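Local coordinates for chitooligosaccharide oxidase (Gibberella zeae, PDB 6Y0R), which oxidises the C1 hydroxyl of chitooligosaccharides to the lactone with a bicovalently bound FAD, passing the electrons to molecular oxygen to give hydrogen peroxide, at residues A214-V219 and A467-V472; P478-R483 and S487-A492; T234-G239 and A263-Q268. All blocks are in the same frame, centred on the assembly; numbering follows the deposited sequence.

In the fold
From the N terminus, the first contact segment is 214-219, beside the adenine of FAD, and the chain continues along strand 218-228 into strand 233-239. Contact 3 then closes a short loop, bringing 263-268 to 234-239 across the intervening strand 275-283 of the seven-stranded antiparallel sheet. This loop is nested in the much longer one that contact 1 closes when helix 466-476 returns to 214-219, tying the C-terminal region to the FAD-binding domain. Contact 2 follows in series, folding the C-terminal tail over the loop after that helix. Contacts 1 and 2 touch, their centres about 7 Å apart, whereas contact 3 lies across the molecule, its centre about 35 Å from that of contact 1.

Contact 1 (A214-V219 and A467-V472); sequences ANFGVV and AKLEAV. With FAD (flavin-adenine dinucleotide), chain B.
The outer rim of the Phe-216 ring overlaps Val-472 and Leu-469, residues one turn apart on the same face of helix 466-476. The closest approach is from Phe-216 CE1 to Val-472 CG1, 3.5 Å; this methyl reaches the ring obliquely and also lies beside CZ. Leu-469 comes in differently: its CD2 meets Phe-216 CZ at 3.9 Å from the edge, near the ring plane. Both aliphatic side chains cross the phenylalanine at about a right angle. With CG anti to its own carbonyl carbon (chi1 -51°), Phe-216 holds the ring beside the preceding residue, and CB of Asn-215 covers one face over its centre, 3.6 Å above the plane. Leu-205 and Ile-209 of helix 203-212 add further apolar contacts to the ring, so the aromatic group is buried between two helices.

The same short segment forms part of the FAD site of this PCMH-type flavoprotein. Beyond Phe-216 the chain turns through Gly-217 at a positive phi of 125° and enters strand 218-228. There the backbone of Val-219 reads the adenine edge with two bonds: its N donates to N1A of FAD at 3.0 Å, and its O accepts from N6A of FAD at 2.9 Å, both nearly straight. At the other end of the segment, Ala-214 CB touches the ribose, 3.6 Å from O3B of FAD. Asn-215 links the turn to the C-terminal region through polar bonds: its carbonyl O accepts from Lys-473 NZ, and its OD1 from the backbone N of Ile-488.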
loop_
_atom_site.group_PDB
_atom_site.type_symbol
_atom_site.label_atom_id
_atom_site.label_comp_id
_atom_site.label_asym_id
_atom_site.label_seq_id
_atom_site.Cartn_x
_atom_site.Cartn_y
_atom_site.Cartn_z
ATOM N N ALA A 214 9.230 -1.223 7.577
ATOM C CA ALA A 214 9.459 -2.627 7.983
ATOM C C ALA A 214 10.900 -2.834 8.493
ATOM O O ALA A 214 11.167 -3.902 9.050
ATOM C CB ALA A 214 9.170 -3.565 6.862
ATOM N N ASN A 215 11.752 -1.832 8.339
ATOM C CA ASN A 215 13.238 -2.028 8.406
ATOM C C ASN A 215 13.787 -1.844 9.825
ATOM O O ASN A 215 14.961 -2.211 10.015
ATOM C CB ASN A 215 13.966 -1.065 7.462
ATOM C CG ASN A 215 13.918 -1.533 6.034
ATOM O OD1 ASN A 215 14.628 -2.461 5.691
ATOM N ND2 ASN A 215 13.040 -0.957 5.219
ATOM N N PHE A 216 13.036 -1.302 10.795
ATOM C CA PHE A 216 13.670 -0.673 11.991
ATOM C C PHE A 216 13.124 -1.255 13.289
ATOM O O PHE A 216 13.440 -0.672 14.343
ATOM C CB PHE A 216 13.532 0.845 11.924
ATOM C CG PHE A 216 13.979 1.430 10.606
ATOM C CD1 PHE A 216 15.313 1.421 10.234
ATOM C CD2 PHE A 216 13.067 1.962 9.713
ATOM C CE1 PHE A 216 15.729 1.967 9.038
ATOM C CE2 PHE A 216 13.489 2.500 8.517
ATOM C CZ PHE A 216 14.809 2.477 8.160
ATOM N N GLY A 217 12.361 -2.340 13.230
ATOM C CA GLY A 217 11.701 -2.902 14.421
ATOM C C GLY A 217 10.209 -3.048 14.210
ATOM O O GLY A 217 9.744 -2.903 13.086
ATOM N N VAL A 218 9.481 -3.363 15.276
ATOM C CA VAL A 218 8.007 -3.574 15.204
ATOM C C VAL A 218 7.334 -2.266 15.602
ATOM O O VAL A 218 7.452 -1.813 16.749
ATOM C CB VAL A 218 7.523 -4.742 16.062
ATOM C CG1 VAL A 218 6.019 -4.924 15.850
ATOM C CG2 VAL A 218 8.253 -6.051 15.816
ATOM N N VAL A 219 6.583 -1.664 14.685
ATOM C CA VAL A 219 5.762 -0.483 15.026
ATOM C C VAL A 219 4.594 -1.034 15.837
ATOM O O VAL A 219 4.011 -2.043 15.427
ATOM C CB VAL A 219 5.338 0.308 13.776
ATOM C CG1 VAL A 219 4.393 1.449 14.142
ATOM C CG2 VAL A 219 6.580 0.838 13.060
ATOM N N ALA A 467 20.528 5.779 0.337
ATOM C CA ALA A 467 21.752 6.039 1.114
ATOM C C ALA A 467 21.427 6.445 2.555
ATOM O O ALA A 467 22.000 5.856 3.502
ATOM C CB ALA A 467 22.588 7.099 0.405
ATOM N N LYS A 468 20.494 7.381 2.742
ATOM C CA LYS A 468 20.063 7.820 4.090
ATOM C C LYS A 468 19.362 6.671 4.820
ATOM O O LYS A 468 19.615 6.476 6.011
ATOM C CB LYS A 468 19.203 9.087 3.994
ATOM C CG LYS A 468 18.757 9.620 5.343
ATOM C CD LYS A 468 18.192 11.016 5.318
ATOM C CE LYS A 468 17.649 11.433 6.668
ATOM N NZ LYS A 468 16.986 12.750 6.549
ATOM N N LEU A 469 18.529 5.874 4.130
ATOM C CA LEU A 469 17.877 4.706 4.775
ATOM C C LEU A 469 18.928 3.705 5.275
ATOM O O LEU A 469 18.753 3.151 6.376
ATOM C CB LEU A 469 16.909 4.032 3.795
ATOM C CG LEU A 469 15.570 4.737 3.634
ATOM C CD1 LEU A 469 14.883 4.258 2.367
ATOM C CD2 LEU A 469 14.710 4.511 4.875
ATOM N N GLU A 470 20.016 3.497 4.532
ATOM C CA GLU A 470 21.084 2.559 4.990
ATOM C C GLU A 470 21.746 3.073 6.269
ATOM O O GLU A 470 22.089 2.253 7.120
ATOM C CB GLU A 470 22.117 2.366 3.884
ATOM C CG GLU A 470 21.545 1.652 2.677
ATOM C CD GLU A 470 22.479 1.531 1.494
ATOM O OE1 GLU A 470 23.385 2.380 1.376
ATOM O OE2 GLU A 470 22.256 0.652 0.670
ATOM N N ALA A 471 21.892 4.379 6.399
ATOM C CA ALA A 471 22.478 4.978 7.618
ATOM C C ALA A 471 21.506 4.821 8.796
ATOM O O ALA A 471 21.929 4.463 9.927
ATOM C CB ALA A 471 22.847 6.399 7.343
ATOM N N VAL A 472 20.201 5.038 8.551
ATOM C CA VAL A 472 19.199 4.802 9.611
ATOM C C VAL A 472 19.233 3.338 10.013
ATOM O O VAL A 472 19.128 3.011 11.193
ATOM C CB VAL A 472 17.813 5.318 9.166
ATOM C CG1 VAL A 472 16.782 5.093 10.245
ATOM C CG2 VAL A 472 17.891 6.798 8.818
HETATM P PA FAD B . 1.488 -7.165 5.900
HETATM O O1A FAD B . 1.707 -8.263 4.940
HETATM O O2A FAD B . 1.079 -7.463 7.286
HETATM O O5B FAD B . 2.776 -6.232 5.979
HETATM C C5B FAD B . 3.283 -5.535 4.841
HETATM C C4B FAD B . 4.729 -5.147 5.090
HETATM O O4B FAD B . 4.795 -4.222 6.205
HETATM C C3B FAD B . 5.707 -6.274 5.481
HETATM O O3B FAD B . 7.049 -5.939 5.104
HETATM C C2B FAD B . 5.595 -6.286 6.999
HETATM O O2B FAD B . 6.686 -6.922 7.671
HETATM C C1B FAD B . 5.504 -4.813 7.287
HETATM N N9A FAD B . 4.818 -4.475 8.524
HETATM C C8A FAD B . 3.483 -4.653 8.781
HETATM N N7A FAD B . 3.145 -4.254 10.001
HETATM C C5A FAD B . 4.334 -3.801 10.562
HETATM C C6A FAD B . 4.640 -3.265 11.827
HETATM N N6A FAD B . 3.697 -3.064 12.751
HETATM N N1A FAD B . 5.934 -2.938 12.098
HETATM C C2A FAD B . 6.846 -3.180 11.135
HETATM N N3A FAD B . 6.670 -3.657 9.899
HETATM C C4A FAD B . 5.378 -3.959 9.667
HETATM N N1 FAD B . -2.522 -0.139 -1.212
HETATM C C2 FAD B . -2.805 1.158 -1.401
HETATM O O2 FAD B . -1.897 2.054 -1.252
HETATM N N3 FAD B . -4.080 1.531 -1.717
HETATM C C4 FAD B . -5.126 0.634 -1.870
HETATM O O4 FAD B . -6.268 1.039 -2.145
HETATM C C4X FAD B . -4.856 -0.740 -1.666
HETATM N N5 FAD B . -5.852 -1.626 -1.748
HETATM C C5X FAD B . -5.579 -2.933 -1.410
HETATM C C6 FAD B . -6.634 -3.884 -1.415
HETATM C C7 FAD B . -6.395 -5.212 -1.103
HETATM C C7M FAD B . -7.520 -6.228 -1.137
HETATM C C8 FAD B . -5.058 -5.627 -0.703
HETATM C C8M FAD B . -4.737 -7.031 -0.231
HETATM C C9 FAD B . -4.018 -4.677 -0.748
HETATM C C9A FAD B . -4.257 -3.341 -1.101
HETATM N N10 FAD B . -3.215 -2.398 -1.095
HETATM C C10 FAD B . -3.485 -1.047 -1.345
HETATM C "C1'" FAD B . -1.828 -2.778 -0.809
HETATM C "C2'" FAD B . -1.500 -2.604 0.676
HETATM O "O2'" FAD B . -1.302 -1.225 0.992
HETATM C "C3'" FAD B . -0.248 -3.391 0.967
HETATM O "O3'" FAD B . -0.560 -4.768 0.651
HETATM C "C4'" FAD B . 0.158 -3.216 2.431
HETATM O "O4'" FAD B . 1.576 -3.388 2.610
HETATM C "C5'" FAD B . -0.595 -4.205 3.275
HETATM O "O5'" FAD B . -0.394 -3.946 4.678
HETATM P P FAD B . -0.707 -5.127 5.687
HETATM O O1P FAD B . -0.449 -4.643 7.065
HETATM O O2P FAD B . -2.023 -5.757 5.413
HETATM O O3P FAD B . 0.378 -6.229 5.200
#

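Contact 2 (P478-R483 and S487-A492); sequences PKNLFR and SIKPKA
Ser-487 and Asn-480 form the enclosed side of this contact. The buried serine makes the shortest approach between the segments, its OG 3.4 Å from Arg-483 CA, and the same hydroxyl bonds to Asn-484 O. No direct hydrogen bond joins 478-483 to 487-492; a water bridges them instead. The water is hydrogen-bonded to Asn-480 OD1 and Ile-488 O, each at 2.7 Å, and to Ser-487 OG at 2.6 Å. With CG anti to the backbone N (chi1 -160°), Asn-480 brings its amide to this water and across the ring of Pro-490 at about a right angle, its CG 3.9 Å from Pro-490 CD.

The outer side is more open. There the rim of the proline ring lies against the carbonyl of Pro-478, CG to O 3.6 Å, and Lys-489 merely brushes Asn-480. The Arg-483 chain, straight from CG to NE, runs alongside its own loop, where NH2 donates to Asn-480 O at 2.9 Å, with the acceptor in the guanidinium plane.

Phe-482 is the centre of an inverse gamma turn; Asp-477 OD1 accepts from Leu-481 N and OD2 from Phe-482 N. Lys-473 of helix 466-476 packs against Asn-480, Ile-488 and Pro-490, while Ile-488 reaches Thr-458 and Trp-462 of helix 454-462, and Leu-481 bonds through its backbone to Ile-87 of strand 87-90.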
loop_
_atom_site.group_PDB
_atom_site.type_symbol
_atom_site.label_atom_id
_atom_site.label_comp_id
_atom_site.label_asym_id
_atom_site.label_seq_id
_atom_site.Cartn_x
_atom_site.Cartn_y
_atom_site.Cartn_z
ATOM N N PRO A 478 21.412 -2.699 13.124
ATOM C CA PRO A 478 22.737 -3.032 12.584
ATOM C C PRO A 478 22.950 -4.511 12.243
ATOM O O PRO A 478 23.737 -4.821 11.332
ATOM C CB PRO A 478 23.693 -2.638 13.731
ATOM C CG PRO A 478 22.832 -2.576 14.939
ATOM C CD PRO A 478 21.481 -2.090 14.450
ATOM N N LYS A 479 22.240 -5.421 12.910
ATOM C CA LYS A 479 22.362 -6.872 12.685
ATOM C C LYS A 479 21.426 -7.319 11.553
ATOM O O LYS A 479 21.454 -8.462 11.192
ATOM C CB LYS A 479 22.136 -7.606 14.004
ATOM C CG LYS A 479 23.172 -7.276 15.068
ATOM C CD LYS A 479 22.975 -8.031 16.343
ATOM C CE LYS A 479 21.822 -7.450 17.130
ATOM N NZ LYS A 479 21.677 -8.122 18.444
ATOM N N ASN A 480 20.602 -6.415 11.037
ATOM C CA ASN A 480 19.676 -6.716 9.916
ATOM C C ASN A 480 18.796 -7.925 10.268
ATOM O O ASN A 480 18.622 -8.841 9.462
ATOM C CB ASN A 480 20.413 -6.861 8.595
ATOM C CG ASN A 480 19.472 -6.688 7.437
ATOM O OD1 ASN A 480 18.369 -6.149 7.627
ATOM N ND2 ASN A 480 19.917 -7.082 6.251
ATOM N N LEU A 481 18.155 -7.905 11.444
ATOM C CA LEU A 481 17.166 -8.934 11.823
ATOM C C LEU A 481 15.837 -8.672 11.105
ATOM O O LEU A 481 15.165 -9.643 10.782
ATOM C CB LEU A 481 16.989 -8.874 13.338
ATOM C CG LEU A 481 18.224 -9.252 14.152
ATOM C CD1 LEU A 481 17.938 -8.941 15.602
ATOM C CD2 LEU A 481 18.570 -10.721 13.949
ATOM N N PHE A 482 15.510 -7.402 10.832
ATOM C CA PHE A 482 14.216 -7.017 10.188
ATOM C C PHE A 482 14.461 -6.905 8.695
ATOM O O PHE A 482 14.511 -5.794 8.142
ATOM C CB PHE A 482 13.615 -5.747 10.802
ATOM C CG PHE A 482 13.064 -6.038 12.173
ATOM C CD1 PHE A 482 13.917 -6.094 13.254
ATOM C CD2 PHE A 482 11.706 -6.209 12.387
ATOM C CE1 PHE A 482 13.429 -6.402 14.516
ATOM C CE2 PHE A 482 11.224 -6.531 13.649
ATOM C CZ PHE A 482 12.090 -6.636 14.712
ATOM N N ARG A 483 14.566 -8.063 8.073
ATOM C CA ARG A 483 15.014 -8.153 6.664
ATOM C C ARG A 483 14.033 -8.970 5.831
ATOM O O ARG A 483 13.279 -9.820 6.354
ATOM C CB ARG A 483 16.433 -8.723 6.563
ATOM C CG ARG A 483 16.566 -10.190 6.929
ATOM C CD ARG A 483 17.989 -10.644 6.722
ATOM N NE ARG A 483 18.130 -12.049 7.056
ATOM C CZ ARG A 483 18.541 -12.544 8.226
ATOM N NH1 ARG A 483 18.677 -13.861 8.357
ATOM N NH2 ARG A 483 18.880 -11.753 9.223
ATOM N N SER A 487 14.794 -5.593 1.086
ATOM C CA SER A 487 14.863 -4.638 2.211
ATOM C C SER A 487 16.224 -3.937 2.210
ATOM O O SER A 487 17.099 -4.242 1.379
ATOM C CB SER A 487 14.551 -5.310 3.511
ATOM O OG SER A 487 15.585 -6.181 3.934
ATOM N N ILE A 488 16.348 -2.947 3.073
ATOM C CA ILE A 488 17.504 -2.016 3.152
ATOM C C ILE A 488 18.638 -2.692 3.910
ATOM O O ILE A 488 18.419 -3.124 5.028
ATOM C CB ILE A 488 17.073 -0.701 3.834
ATOM C CG1 ILE A 488 16.099 0.069 2.931
ATOM C CG2 ILE A 488 18.296 0.133 4.228
ATOM C CD1 ILE A 488 16.705 0.731 1.728
ATOM N N LYS A 489 19.753 -2.643 3.454
ATOM C CA LYS A 489 20.919 -3.270 4.134
ATOM C C LYS A 489 21.656 -2.211 4.944
ATOM O O LYS A 489 21.817 -1.070 4.516
ATOM C CB LYS A 489 21.833 -3.979 3.126
ATOM C CG LYS A 489 21.206 -5.205 2.459
ATOM C CD LYS A 489 22.145 -5.853 1.452
ATOM C CE LYS A 489 21.592 -7.079 0.781
ATOM N NZ LYS A 489 22.553 -7.636 -0.198
ATOM N N PRO A 490 22.141 -2.433 6.122
ATOM C CA PRO A 490 22.793 -1.437 6.976
ATOM C C PRO A 490 24.145 -0.962 6.408
ATOM O O PRO A 490 24.949 -1.789 5.981
ATOM C CB PRO A 490 22.954 -2.126 8.341
ATOM C CG PRO A 490 22.765 -3.595 8.077
ATOM C CD PRO A 490 22.003 -3.733 6.783
ATOM N N LYS A 491 24.332 0.351 6.327
ATOM C CA LYS A 491 25.589 0.969 5.841
ATOM C C LYS A 491 25.692 2.376 6.442
ATOM O O LYS A 491 24.928 3.254 6.009
ATOM C CB LYS A 491 25.569 0.947 4.314
ATOM C CG LYS A 491 26.918 0.889 3.614
ATOM C CD LYS A 491 26.766 0.562 2.128
ATOM C CE LYS A 491 27.293 1.646 1.210
ATOM N NZ LYS A 491 28.679 2.043 1.557
ATOM N N ALA A 492 26.600 2.569 7.409
ATOM C CA ALA A 492 26.777 3.813 8.213
ATOM C C ALA A 492 27.105 5.029 7.331
ATOM O O ALA A 492 27.643 4.922 6.221
ATOM C CB ALA A 492 27.840 3.585 9.263
HETATM O O HOH W 1 16.667 -5.010 5.943
#

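Contact 3 (T234-G239 and A263-Q268); sequences TYFDIG and AEITMQ
The ring tip of Phe-236 meets Met-267 and Ile-265, and the outer rim of the ring makes the contact. Beyond CB, a chi1 of 62° places CG between the backbone N and the carbonyl carbon, and from there the ring brings CZ and CE2 to strand 265-272. At the tip, CZ does most of the work: it lies 3.9 Å from both CB and SD of Met-267. Ile-265 CG2 meets CZ at the ring edge, near its plane, at 4.1 Å. CE2 is also near the sulfur of Met-267, at 4.0 Å. The thioether thus meets the ring at its edge, SD standing 5.0 Å from the centroid and 87° off the ring normal, a Met-aromatic contact. The modelled position of the methionine methyl is doubtful.

These strands are not neighbours in the seven-stranded antiparallel sheet of the oxidase: strand 275-283 runs between them, hydrogen-bonded to the backbone of Phe-236 through Gly-280. The contact therefore reaches over that middle strand, whose Val-278 and Tyr-282 touch Met-267 and Ile-265 respectively. The segments run in roughly the same direction, 36° apart, with axes 9.2 Å from each other. Leu-289 and Leu-293 of helix 286-300 pack against Phe-236 as well.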
loop_
_atom_site.group_PDB
_atom_site.type_symbol
_atom_site.label_atom_id
_atom_site.label_comp_id
_atom_site.label_asym_id
_atom_site.label_seq_id
_atom_site.Cartn_x
_atom_site.Cartn_y
_atom_site.Cartn_z
ATOM N N THR A 234 -18.419 12.582 -3.451
ATOM C CA THR A 234 -19.061 12.027 -4.642
ATOM C C THR A 234 -18.122 11.020 -5.305
ATOM O O THR A 234 -17.107 11.445 -5.844
ATOM C CB THR A 234 -19.468 13.158 -5.586
ATOM O OG1 THR A 234 -20.313 14.062 -4.867
ATOM C CG2 THR A 234 -20.173 12.650 -6.818
ATOM N N TYR A 235 -18.554 9.778 -5.424
ATOM C CA TYR A 235 -17.822 8.784 -6.243
ATOM C C TYR A 235 -18.366 8.898 -7.644
ATOM O O TYR A 235 -19.530 9.307 -7.849
ATOM C CB TYR A 235 -17.880 7.379 -5.673
ATOM C CG TYR A 235 -19.234 6.753 -5.561
ATOM C CD1 TYR A 235 -19.809 6.132 -6.650
ATOM C CD2 TYR A 235 -19.838 6.642 -4.317
ATOM C CE1 TYR A 235 -21.013 5.452 -6.519
ATOM C CE2 TYR A 235 -21.044 5.973 -4.180
ATOM C CZ TYR A 235 -21.646 5.409 -5.291
ATOM O OH TYR A 235 -22.846 4.732 -5.193
ATOM N N PHE A 236 -17.525 8.591 -8.620
ATOM C CA PHE A 236 -17.936 8.748 -10.020
ATOM C C PHE A 236 -17.204 7.737 -10.889
ATOM O O PHE A 236 -16.185 7.185 -10.516
ATOM C CB PHE A 236 -17.702 10.165 -10.525
ATOM C CG PHE A 236 -16.272 10.642 -10.544
ATOM C CD1 PHE A 236 -15.705 11.261 -9.440
ATOM C CD2 PHE A 236 -15.486 10.447 -11.678
ATOM C CE1 PHE A 236 -14.386 11.684 -9.469
ATOM C CE2 PHE A 236 -14.166 10.876 -11.702
ATOM C CZ PHE A 236 -13.621 11.492 -10.590
ATOM N N ASP A 237 -17.807 7.503 -12.049
ATOM C CA ASP A 237 -17.296 6.577 -13.073
ATOM C C ASP A 237 -17.587 7.164 -14.443
ATOM O O ASP A 237 -18.635 7.823 -14.619
ATOM C CB ASP A 237 -17.915 5.193 -12.889
ATOM C CG ASP A 237 -17.505 4.535 -11.579
ATOM O OD1 ASP A 237 -16.367 3.955 -11.523
ATOM O OD2 ASP A 237 -18.259 4.705 -10.582
ATOM N N ILE A 238 -16.679 6.905 -15.367
ATOM C CA ILE A 238 -16.851 7.264 -16.797
ATOM C C ILE A 238 -16.549 6.021 -17.614
ATOM O O ILE A 238 -15.388 5.583 -17.655
ATOM C CB ILE A 238 -15.978 8.442 -17.242
ATOM C CG1 ILE A 238 -16.021 9.611 -16.262
ATOM C CG2 ILE A 238 -16.431 8.880 -18.613
ATOM C CD1 ILE A 238 -15.128 10.750 -16.622
ATOM N N GLY A 239 -17.592 5.491 -18.262
ATOM C CA GLY A 239 -17.472 4.351 -19.166
ATOM C C GLY A 239 -16.941 4.841 -20.488
ATOM O O GLY A 239 -17.346 5.914 -20.925
ATOM N N ALA A 263 -7.410 19.707 -5.958
ATOM C CA ALA A 263 -7.028 18.708 -4.942
ATOM C C ALA A 263 -8.244 17.839 -4.565
ATOM O O ALA A 263 -8.033 16.704 -4.126
ATOM C CB ALA A 263 -6.455 19.399 -3.721
ATOM N N GLU A 264 -9.465 18.381 -4.639
ATOM C CA GLU A 264 -10.692 17.633 -4.269
ATOM C C GLU A 264 -10.935 16.409 -5.159
ATOM O O GLU A 264 -11.822 15.620 -4.769
ATOM C CB GLU A 264 -11.899 18.581 -4.370
ATOM C CG GLU A 264 -11.957 19.555 -3.213
ATOM C CD GLU A 264 -10.945 20.693 -3.238
ATOM O OE1 GLU A 264 -10.451 21.050 -4.339
ATOM O OE2 GLU A 264 -10.634 21.200 -2.139
ATOM N N ILE A 265 -10.253 16.274 -6.318
ATOM C CA ILE A 265 -10.442 15.091 -7.191
ATOM C C ILE A 265 -9.250 14.138 -7.013
ATOM O O ILE A 265 -8.142 14.583 -7.109
ATOM C CB ILE A 265 -10.572 15.458 -8.669
ATOM C CG1 ILE A 265 -11.696 16.443 -8.966
ATOM C CG2 ILE A 265 -10.701 14.191 -9.477
ATOM C CD1 ILE A 265 -11.691 16.904 -10.355
ATOM N N THR A 266 -9.512 12.860 -6.769
ATOM C CA THR A 266 -8.547 11.763 -6.917
ATOM C C THR A 266 -9.176 10.778 -7.888
ATOM O O THR A 266 -10.354 10.455 -7.703
ATOM C CB THR A 266 -8.125 11.159 -5.576
ATOM O OG1 THR A 266 -7.527 12.139 -4.709
ATOM C CG2 THR A 266 -7.147 10.021 -5.783
ATOM N N MET A 267 -8.470 10.379 -8.936
ATOM C CA MET A 267 -9.096 9.462 -9.882
ATOM C C MET A 267 -8.054 8.620 -10.590
ATOM O O MET A 267 -6.824 8.919 -10.504
ATOM C CB MET A 267 -9.952 10.199 -10.915
ATOM C CG MET A 267 -9.219 11.087 -11.829
ATOM S SD MET A 267 -10.526 11.887 -12.886
ATOM C CE MET A 267 -11.643 10.529 -13.138
ATOM N N GLN A 268 -8.568 7.594 -11.229
ATOM C CA GLN A 268 -7.732 6.578 -11.884
ATOM C C GLN A 268 -8.403 6.059 -13.157
ATOM O O GLN A 268 -9.629 6.091 -13.273
ATOM C CB GLN A 268 -7.435 5.475 -10.870
ATOM C CG GLN A 268 -8.679 4.754 -10.434
ATOM C CD GLN A 268 -8.438 3.754 -9.320
ATOM O OE1 GLN A 268 -7.305 3.467 -8.922
ATOM N NE2 GLN A 268 -9.543 3.294 -8.743
#